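Local coordinates for endoglucanase (Clostridium thermocellum, PDB 2E4T), which hydrolyses the beta-1,4-glucan backbone of cellulose and xyloglucan, the present chain being its family 44 glycoside hydrolase part with a TIM-like barrel, at residues Glu441-Leu446 against Asp466-Tyr471; Ile12-Ser17 against Thr420-Glu425; Asn52-Phe57 against Leu147-Glu152. One frame throughout, in Å; residues are numbered along the deposited sequence.

Interaction 1: Glu441-Leu446 against Asp466-Tyr471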
loop_
_atom_site.group_PDB
_atom_site.type_symbol
_atom_site.label_atom_id
_atom_site.label_comp_id
_atom_site.label_asym_id
_atom_site.label_seq_id
_atom_site.Cartn_x
_atom_site.Cartn_y
_atom_site.Cartn_z
ATOM N N GLU A 441 -3.118 16.805 19.304
ATOM C CA GLU A 441 -2.438 16.764 20.578
ATOM C C GLU A 441 -3.420 16.589 21.756
ATOM O O GLU A 441 -3.019 16.771 22.931
ATOM C CB GLU A 441 -1.614 18.073 20.810
ATOM C CG GLU A 441 -0.992 18.611 19.535
ATOM C CD GLU A 441 -0.080 17.668 18.761
ATOM O OE1 GLU A 441 0.606 16.823 19.358
ATOM O OE2 GLU A 441 0.002 17.834 17.511
ATOM N N ASP A 442 -4.684 16.293 21.456
ATOM C CA ASP A 442 -5.779 16.399 22.420
ATOM C C ASP A 442 -6.284 15.021 22.798
ATOM O O ASP A 442 -6.767 14.298 21.917
ATOM C CB ASP A 442 -6.904 17.220 21.772
ATOM C CG ASP A 442 -7.890 17.729 22.824
ATOM O OD1 ASP A 442 -8.100 17.007 23.832
ATOM O OD2 ASP A 442 -8.465 18.828 22.680
ATOM N N ASP A 443 -6.153 14.627 24.073
ATOM C CA ASP A 443 -6.601 13.307 24.517
ATOM C C ASP A 443 -8.052 13.309 25.028
ATOM O O ASP A 443 -8.500 12.325 25.626
ATOM C CB ASP A 443 -5.627 12.648 25.478
ATOM C CG ASP A 443 -5.490 13.338 26.745
ATOM O OD1 ASP A 443 -6.184 14.339 26.981
ATOM O OD2 ASP A 443 -4.664 12.840 27.565
ATOM N N SER A 444 -8.847 14.330 24.682
ATOM C CA SER A 444 -10.241 14.347 25.155
ATOM C C SER A 444 -11.032 13.132 24.672
ATOM O O SER A 444 -11.923 12.659 25.385
ATOM C CB SER A 444 -10.921 15.621 24.657
ATOM O OG SER A 444 -10.345 16.755 25.236
ATOM N N LYS A 445 -10.779 12.678 23.443
ATOM C CA LYS A 445 -11.378 11.430 22.929
ATOM C C LYS A 445 -10.237 10.467 22.650
ATOM O O LYS A 445 -9.293 10.766 21.920
ATOM C CB LYS A 445 -12.179 11.691 21.674
ATOM C CG LYS A 445 -13.338 12.640 21.903
ATOM C CD LYS A 445 -14.385 12.550 20.792
ATOM C CE LYS A 445 -15.589 13.497 21.024
ATOM N NZ LYS A 445 -16.398 13.550 19.763
ATOM N N LEU A 446 -10.353 9.314 23.292
ATOM C CA LEU A 446 -9.339 8.257 23.147
ATOM C C LEU A 446 -9.959 7.116 22.353
ATOM O O LEU A 446 -10.990 6.554 22.751
ATOM C CB LEU A 446 -8.894 7.784 24.530
ATOM C CG LEU A 446 -7.979 6.571 24.567
ATOM C CD1 LEU A 446 -6.645 6.851 23.792
ATOM C CD2 LEU A 446 -7.666 6.199 26.008
ATOM N N ASP A 466 -3.682 5.815 31.639
ATOM C CA ASP A 466 -3.156 7.051 32.177
ATOM C C ASP A 466 -3.476 8.168 31.187
ATOM O O ASP A 466 -2.993 8.109 30.048
ATOM C CB ASP A 466 -1.665 6.898 32.395
ATOM C CG ASP A 466 -1.298 5.881 33.465
ATOM O OD1 ASP A 466 -2.091 5.548 34.365
ATOM O OD2 ASP A 466 -0.139 5.430 33.426
ATOM N N SER A 467 -4.261 9.172 31.577
ATOM C CA SER A 467 -4.663 10.254 30.689
ATOM C C SER A 467 -4.846 11.521 31.415
ATOM O O SER A 467 -5.049 11.465 32.620
ATOM C CB SER A 467 -5.986 9.910 30.044
ATOM O OG SER A 467 -6.443 11.026 29.297
ATOM N N SER A 468 -4.830 12.670 30.733
ATOM C CA SER A 468 -5.141 13.933 31.436
ATOM C C SER A 468 -6.646 14.118 31.678
ATOM O O SER A 468 -7.059 15.061 32.354
ATOM C CB SER A 468 -4.566 15.149 30.717
ATOM O OG SER A 468 -5.394 15.523 29.638
ATOM N N LYS A 469 -7.449 13.205 31.153
ATOM C CA LYS A 469 -8.908 13.256 31.257
ATOM C C LYS A 469 -9.361 12.098 32.086
ATOM O O LYS A 469 -8.668 11.077 32.148
ATOM C CB LYS A 469 -9.501 13.114 29.851
ATOM C CG LYS A 469 -8.884 14.103 28.913
ATOM C CD LYS A 469 -9.394 15.539 29.190
ATOM C CE LYS A 469 -8.783 16.608 28.248
ATOM N NZ LYS A 469 -7.291 16.659 28.280
ATOM N N ASN A 470 -10.531 12.253 32.691
ATOM C CA ASN A 470 -11.180 11.174 33.405
ATOM C C ASN A 470 -12.354 10.665 32.559
ATOM O O ASN A 470 -13.413 11.263 32.464
ATOM C CB ASN A 470 -11.709 11.718 34.713
ATOM C CG ASN A 470 -12.154 10.621 35.617
ATOM O OD1 ASN A 470 -13.277 10.625 36.122
ATOM N ND2 ASN A 470 -11.272 9.648 35.828
ATOM N N TYR A 471 -12.132 9.572 31.836
ATOM C CA TYR A 471 -13.169 9.082 30.879
ATOM C C TYR A 471 -14.376 8.469 31.614
ATOM O O TYR A 471 -14.182 7.810 32.660
ATOM C CB TYR A 471 -12.543 8.039 29.926
ATOM C CG TYR A 471 -11.362 8.589 29.165
ATOM C CD1 TYR A 471 -11.545 9.597 28.225
ATOM C CD2 TYR A 471 -10.094 8.122 29.421
ATOM C CE1 TYR A 471 -10.422 10.134 27.528
ATOM C CE2 TYR A 471 -8.987 8.658 28.692
ATOM C CZ TYR A 471 -9.172 9.659 27.780
ATOM O OH TYR A 471 -8.062 10.172 27.117
#
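The carboxylate of D443 and the ammonium of K469 are brought together by the chi1 of D443 and two bends in K469: in D443 CG stands between the backbone N and the carbonyl carbon (chi1 65°), the crowded position, while the lysine chain, already turned at chi2, bends again at chi4 (-57°) to carry NZ to the acid. K469 NZ donates to D443 OD1 in a salt bridge of 2.9 Å, meeting the oxygen nearly along its C-O axis, and it also donates to S468 OG at 2.6 Å. The other carboxylate oxygen, D443 OD2, accepts a hydrogen bond from S468 N at 3.2 Å on its syn side, 26° out of the carboxylate plane. The same oxygen has a partner outside the contact, a hydrogen bond with T16 OG1 on strand 8-22, so that this buried acid is shared between a loop and a neighbouring strand. D443 lies just before strand 442-452 turns a corner at S444 and K445, and the facing loop links strands 459-466 and 474-480 of the beta domain, the composite domain also found in glycosidase families 5, 30, 39 and 51. An ST turn shapes that loop, with K469 N donating to S467 OG at 3.0 Å. Farther along, Y471 OH donates to D443 O, 2.7 Å away and in the carbonyl plane. At the edge of the same ring S444 O lies 3.6 Å from Y471 CE1. L446 crosses the tyrosine at about a right angle, its CB 3.8 Å from Y471 CZ and its CD2 near Y471 CE2.

Interaction 2: Ile12-Ser17 against Thr420-Glu425; sequences IRIDTS and TSVKCE
I14 and C424 face each other as a non-hydrogen-bonded antiparallel pair, with their CA atoms 4.3 Å apart, and the isoleucine can be followed outward from there. Its CB lies beside the carbonyl oxygen of K423. From CB the CG2 branch stays near that oxygen, I14 CG2 to K423 O being 3.5 Å, and meets V422 CG2 more loosely. The other branch takes the cysteine: CG1 is anti to the carbonyl carbon (chi1 -67°), and I14 CG1 comes within 3.6 Å of C424 SG. At the tip, I14 CD1 still touches C424 SG at 3.9 Å, so two successive carbons of one branch lie against the sulphur, and I12 CG2 approaches it as well. The next pair along is hydrogen-bonded: R13 N donates to E425 O and E425 N to R13 O, both 2.9 Å long. D15 N donates to K423 O. On the face carrying R13, D15, K423 and E425, the lysine bridges along its own strand, K423 NZ forming a salt bridge with E425 OE2 at 2.9 Å and another with E19 of strand 8-22. The short segments run at 167°, nearly antiparallel. Strand 8-22 lies in the sheet between 420-426 and the parallel strand 459-466, with which I12 and I14 share backbone hydrogen bonds; beyond 420-426 comes strand 432-439, whose A434 and A436 touch C424.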
loop_
_atom_site.group_PDB
_atom_site.type_symbol
_atom_site.label_atom_id
_atom_site.label_comp_id
_atom_site.label_asym_id
_atom_site.label_seq_id
_atom_site.Cartn_x
_atom_site.Cartn_y
_atom_site.Cartn_z
ATOM N N ILE A 12 -4.571 -4.589 29.282
ATOM C CA ILE A 12 -4.255 -3.570 28.288
ATOM C C ILE A 12 -3.903 -2.292 29.081
ATOM O O ILE A 12 -4.705 -1.823 29.888
ATOM C CB ILE A 12 -5.418 -3.287 27.344
ATOM C CG1 ILE A 12 -6.034 -4.523 26.652
ATOM C CG2 ILE A 12 -5.015 -2.198 26.333
ATOM C CD1 ILE A 12 -5.133 -5.208 25.693
ATOM N N ARG A 13 -2.706 -1.742 28.821
ATOM C CA ARG A 13 -2.244 -0.565 29.545
ATOM C C ARG A 13 -1.970 0.538 28.518
ATOM O O ARG A 13 -1.149 0.351 27.616
ATOM C CB ARG A 13 -0.968 -0.876 30.312
ATOM C CG ARG A 13 -1.212 -2.015 31.316
ATOM C CD ARG A 13 -0.028 -2.297 32.215
ATOM N NE ARG A 13 0.659 -1.097 32.701
ATOM C CZ ARG A 13 0.324 -0.391 33.786
ATOM N NH1 ARG A 13 -0.724 -0.725 34.544
ATOM N NH2 ARG A 13 1.048 0.676 34.113
ATOM N N ILE A 14 -2.649 1.666 28.666
ATOM C CA ILE A 14 -2.530 2.794 27.725
ATOM C C ILE A 14 -2.017 4.008 28.486
ATOM O O ILE A 14 -2.439 4.254 29.634
ATOM C CB ILE A 14 -3.895 3.099 27.098
ATOM C CG1 ILE A 14 -4.312 1.937 26.205
ATOM C CG2 ILE A 14 -3.900 4.418 26.332
ATOM C CD1 ILE A 14 -5.753 1.938 25.778
ATOM N N ASP A 15 -1.110 4.771 27.863
ATOM C CA ASP A 15 -0.678 6.052 28.454
ATOM C C ASP A 15 -0.791 7.085 27.356
ATOM O O ASP A 15 -0.017 7.065 26.379
ATOM C CB ASP A 15 0.727 5.941 28.988
ATOM C CG ASP A 15 1.250 7.249 29.599
ATOM O OD1 ASP A 15 0.616 8.299 29.402
ATOM O OD2 ASP A 15 2.313 7.174 30.262
ATOM N N THR A 16 -1.815 7.922 27.448
ATOM C CA THR A 16 -2.100 8.869 26.367
ATOM C C THR A 16 -1.035 9.950 26.222
ATOM O O THR A 16 -1.052 10.651 25.211
ATOM C CB THR A 16 -3.463 9.532 26.516
ATOM O OG1 THR A 16 -3.423 10.350 27.675
ATOM C CG2 THR A 16 -4.562 8.538 26.647
ATOM N N SER A 17 -0.134 10.080 27.202
ATOM C CA SER A 17 0.929 11.069 27.105
ATOM C C SER A 17 2.205 10.521 26.501
ATOM O O SER A 17 3.150 11.292 26.281
ATOM C CB SER A 17 1.231 11.680 28.472
ATOM O OG SER A 17 1.972 10.737 29.266
ATOM N N THR A 420 -3.105 10.481 15.960
ATOM C CA THR A 420 -1.877 10.454 16.751
ATOM C C THR A 420 -1.880 9.159 17.564
ATOM O O THR A 420 -2.741 8.960 18.445
ATOM C CB THR A 420 -1.816 11.676 17.675
ATOM O OG1 THR A 420 -1.746 12.833 16.851
ATOM C CG2 THR A 420 -0.577 11.620 18.586
ATOM N N SER A 421 -0.934 8.262 17.240
ATOM C CA SER A 421 -0.758 7.041 17.990
ATOM C C SER A 421 -0.263 7.324 19.399
ATOM O O SER A 421 0.581 8.240 19.578
ATOM C CB SER A 421 0.307 6.221 17.242
ATOM O OG SER A 421 0.660 5.026 17.939
ATOM N N VAL A 422 -0.753 6.578 20.400
ATOM C CA VAL A 422 -0.277 6.691 21.755
ATOM C C VAL A 422 0.056 5.297 22.286
ATOM O O VAL A 422 -0.439 4.247 21.759
ATOM C CB VAL A 422 -1.240 7.419 22.708
ATOM C CG1 VAL A 422 -1.585 8.768 22.144
ATOM C CG2 VAL A 422 -2.498 6.602 22.981
ATOM N N LYS A 423 0.831 5.252 23.376
ATOM C CA LYS A 423 1.280 3.981 23.915
ATOM C C LYS A 423 0.095 3.104 24.369
ATOM O O LYS A 423 -0.763 3.546 25.152
ATOM C CB LYS A 423 2.203 4.255 25.133
ATOM C CG LYS A 423 2.799 2.989 25.728
ATOM C CD LYS A 423 3.819 3.365 26.835
ATOM C CE LYS A 423 4.553 2.108 27.363
ATOM N NZ LYS A 423 5.338 1.430 26.253
ATOM N N CYS A 424 0.117 1.832 23.924
ATOM C CA CYS A 424 -0.987 0.914 24.219
ATOM C C CYS A 424 -0.387 -0.496 24.161
ATOM O O CYS A 424 -0.016 -0.958 23.076
ATOM C CB CYS A 424 -2.101 1.066 23.186
ATOM S SG CYS A 424 -3.458 -0.080 23.371
ATOM N N GLU A 425 -0.255 -1.137 25.316
ATOM C CA GLU A 425 0.419 -2.422 25.438
ATOM C C GLU A 425 -0.579 -3.487 25.844
ATOM O O GLU A 425 -1.404 -3.229 26.708
ATOM C CB GLU A 425 1.561 -2.325 26.454
ATOM C CG GLU A 425 2.581 -1.193 26.203
ATOM C CD GLU A 425 3.299 -1.273 24.898
ATOM O OE1 GLU A 425 3.397 -2.363 24.293
ATOM O OE2 GLU A 425 3.811 -0.214 24.438
#

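Interaction 3: Asn52-Phe57 against Leu147-Glu152; sequences NWENNF and LTPDTE. With CA (calcium ion), chain C.
E54 and D150 meet through a calcium ion. E54 grips the metal with both carboxylate oxygens, OE1 and OE2 each 2.5 Å from calcium, its chain extended beyond CG (chi2 -175°). D150 contributes its main-chain oxygen, D150 O to calcium being 2.3 Å, while its carboxylate turns back into an Asx turn, with D150 OD1 accepting from E152 N. Two waters, both 2.4 Å from the calcium, and D153 and Y155 complete the site. The 3.2 Å between E54 OE1 and D150 O is the spacing of two ligands on one metal; the cation probably offsets the repulsion between them. The apolar part of the contact is a CH-pi interaction: P149 CG sits over one face of the W53 six-membered ring, 3.9 Å from its centroid and 27° off the normal, the two side chains reaching toward each other tip to tip. P149 CB and CG also lie alongside E54 CG, and T151 CG2 touches E54 CB. Among the polar links, E54 N donates to N52 OD1 in a further Asx turn, and a third water, not bound to the metal, donates to T151 O at 2.7 Å while accepting weakly from N55 ND2. Both segments are loops: 52-57 follows barrel strand 40-43, whereas the loop 147-152 precedes strand 155-157 and helix 158-169, where F161 stacks on W53, E160 touches both W53 and P149, and V156 packs against E54.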
loop_
_atom_site.group_PDB
_atom_site.type_symbol
_atom_site.label_atom_id
_atom_site.label_comp_id
_atom_site.label_asym_id
_atom_site.label_seq_id
_atom_site.Cartn_x
_atom_site.Cartn_y
_atom_site.Cartn_z
ATOM N N ASN A 52 -0.278 3.846 -22.342
ATOM C CA ASN A 52 0.119 4.989 -23.148
ATOM C C ASN A 52 -0.853 6.128 -22.882
ATOM O O ASN A 52 -2.006 6.076 -23.305
ATOM C CB ASN A 52 0.085 4.584 -24.618
ATOM C CG ASN A 52 0.528 5.681 -25.549
ATOM O OD1 ASN A 52 0.528 6.863 -25.191
ATOM N ND2 ASN A 52 0.915 5.282 -26.769
ATOM N N TRP A 53 -0.398 7.196 -22.191
ATOM C CA TRP A 53 -1.318 8.259 -21.829
ATOM C C TRP A 53 -1.882 8.993 -23.068
ATOM O O TRP A 53 -2.916 9.661 -22.974
ATOM C CB TRP A 53 -0.631 9.279 -20.895
ATOM C CG TRP A 53 0.309 10.222 -21.576
ATOM C CD1 TRP A 53 1.592 9.986 -21.970
ATOM C CD2 TRP A 53 0.031 11.603 -21.902
ATOM N NE1 TRP A 53 2.146 11.129 -22.534
ATOM C CE2 TRP A 53 1.208 12.116 -22.495
ATOM C CE3 TRP A 53 -1.071 12.445 -21.718
ATOM C CZ2 TRP A 53 1.307 13.468 -22.881
ATOM C CZ3 TRP A 53 -0.974 13.771 -22.102
ATOM C CH2 TRP A 53 0.205 14.267 -22.668
ATOM N N GLU A 54 -1.176 8.904 -24.202
ATOM C CA GLU A 54 -1.637 9.671 -25.364
ATOM C C GLU A 54 -2.924 9.129 -25.945
ATOM O O GLU A 54 -3.718 9.889 -26.491
ATOM C CB GLU A 54 -0.562 9.694 -26.453
ATOM C CG GLU A 54 0.766 10.277 -25.989
ATOM C CD GLU A 54 1.784 10.403 -27.130
ATOM O OE1 GLU A 54 1.582 9.763 -28.215
ATOM O OE2 GLU A 54 2.798 11.129 -26.962
ATOM N N ASN A 55 -3.098 7.794 -25.871
ATOM C CA ASN A 55 -4.260 7.124 -26.519
ATOM C C ASN A 55 -4.971 6.154 -25.614
ATOM O O ASN A 55 -5.985 5.578 -26.032
ATOM C CB ASN A 55 -3.826 6.492 -27.830
ATOM C CG ASN A 55 -2.740 5.495 -27.618
ATOM O OD1 ASN A 55 -2.595 4.896 -26.538
ATOM N ND2 ASN A 55 -1.937 5.284 -28.664
ATOM N N ASN A 56 -4.501 5.952 -24.371
ATOM C CA ASN A 56 -5.142 5.104 -23.355
ATOM C C ASN A 56 -5.031 3.597 -23.599
ATOM O O ASN A 56 -5.615 2.845 -22.800
ATOM C CB ASN A 56 -6.583 5.511 -23.074
ATOM C CG ASN A 56 -6.651 6.943 -22.635
ATOM O OD1 ASN A 56 -6.176 7.300 -21.533
ATOM N ND2 ASN A 56 -7.210 7.793 -23.476
ATOM N N PHE A 57 -4.303 3.169 -24.620
ATOM C CA PHE A 57 -4.097 1.744 -24.794
ATOM C C PHE A 57 -3.114 1.230 -23.747
ATOM O O PHE A 57 -2.308 1.983 -23.173
ATOM C CB PHE A 57 -3.593 1.440 -26.208
ATOM C CG PHE A 57 -4.569 1.883 -27.277
ATOM C CD1 PHE A 57 -5.889 1.488 -27.249
ATOM C CD2 PHE A 57 -4.136 2.633 -28.379
ATOM C CE1 PHE A 57 -6.772 1.859 -28.247
ATOM C CE2 PHE A 57 -4.999 3.031 -29.380
ATOM C CZ PHE A 57 -6.320 2.637 -29.309
ATOM N N LEU A 147 -0.665 20.064 -24.724
ATOM C CA LEU A 147 -1.826 19.342 -24.166
ATOM C C LEU A 147 -2.488 18.397 -25.161
ATOM O O LEU A 147 -3.388 17.626 -24.791
ATOM C CB LEU A 147 -2.843 20.319 -23.614
ATOM C CG LEU A 147 -2.331 21.255 -22.537
ATOM C CD1 LEU A 147 -3.410 22.238 -22.114
ATOM C CD2 LEU A 147 -1.813 20.502 -21.300
ATOM N N THR A 148 -2.041 18.462 -26.416
ATOM C CA THR A 148 -2.524 17.546 -27.458
ATOM C C THR A 148 -1.291 16.823 -27.974
ATOM O O THR A 148 -0.678 17.227 -28.984
ATOM C CB THR A 148 -3.244 18.259 -28.601
ATOM O OG1 THR A 148 -2.450 19.326 -29.105
ATOM C CG2 THR A 148 -4.479 18.900 -28.123
ATOM N N PRO A 149 -0.825 15.798 -27.228
ATOM C CA PRO A 149 0.418 15.138 -27.634
ATOM C C PRO A 149 0.271 14.510 -28.993
ATOM O O PRO A 149 -0.811 14.151 -29.436
ATOM C CB PRO A 149 0.594 14.069 -26.541
ATOM C CG PRO A 149 -0.783 13.777 -26.022
ATOM C CD PRO A 149 -1.403 15.175 -26.014
ATOM N N ASP A 150 1.394 14.408 -29.685
ATOM C CA ASP A 150 1.413 13.874 -31.055
ATOM C C ASP A 150 1.331 12.373 -31.048
ATOM O O ASP A 150 2.263 11.715 -30.625
ATOM C CB ASP A 150 2.678 14.351 -31.747
ATOM C CG ASP A 150 2.753 13.955 -33.195
ATOM O OD1 ASP A 150 1.850 13.226 -33.708
ATOM O OD2 ASP A 150 3.682 14.450 -33.880
ATOM N N THR A 151 0.209 11.837 -31.488
ATOM C CA THR A 151 0.018 10.416 -31.490
ATOM C C THR A 151 0.688 9.762 -32.709
ATOM O O THR A 151 0.726 8.520 -32.782
ATOM C CB THR A 151 -1.466 10.012 -31.465
ATOM O OG1 THR A 151 -2.104 10.709 -32.548
ATOM C CG2 THR A 151 -2.102 10.427 -30.161
ATOM N N GLU A 152 1.246 10.543 -33.627
ATOM C CA GLU A 152 1.767 9.987 -34.880
ATOM C C GLU A 152 3.281 9.701 -34.836
ATOM O O GLU A 152 3.837 9.015 -35.727
ATOM C CB GLU A 152 1.343 10.896 -36.045
ATOM C CG GLU A 152 -0.212 11.060 -36.107
ATOM C CD GLU A 152 -0.964 9.696 -35.986
ATOM O OE1 GLU A 152 -0.717 8.781 -36.821
ATOM O OE2 GLU A 152 -1.782 9.508 -35.041
HETATM CA CA CA C . 3.739 10.654 -29.171
HETATM O O HOH W 1 -0.128 6.508 -31.173
HETATM O O HOH W 2 4.825 12.742 -28.826
HETATM O O HOH W 3 3.384 8.568 -30.280
#

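From the N terminus, the chain first lays down strand 8-22 of the beta domain, and then passes through the barrel before returning at 420-425, where interaction 2 closes a loop of some 400 residues. Interaction 3 is nested inside that loop: it joins the segments 52-57 and 147-152, with 89 residues between them, and lies on the opposite side of the chain's centre, about 52 Å from interaction 2 centre to centre. Interaction 1 opens only after interaction 2 has closed, and spans a short excursion of 19 residues. It adjoins interaction 2, D466 N standing 2.8 Å from I14 O in a probable hydrogen bond, so both tie together one sheet, while interaction 3 joins two loops of the barrel domain.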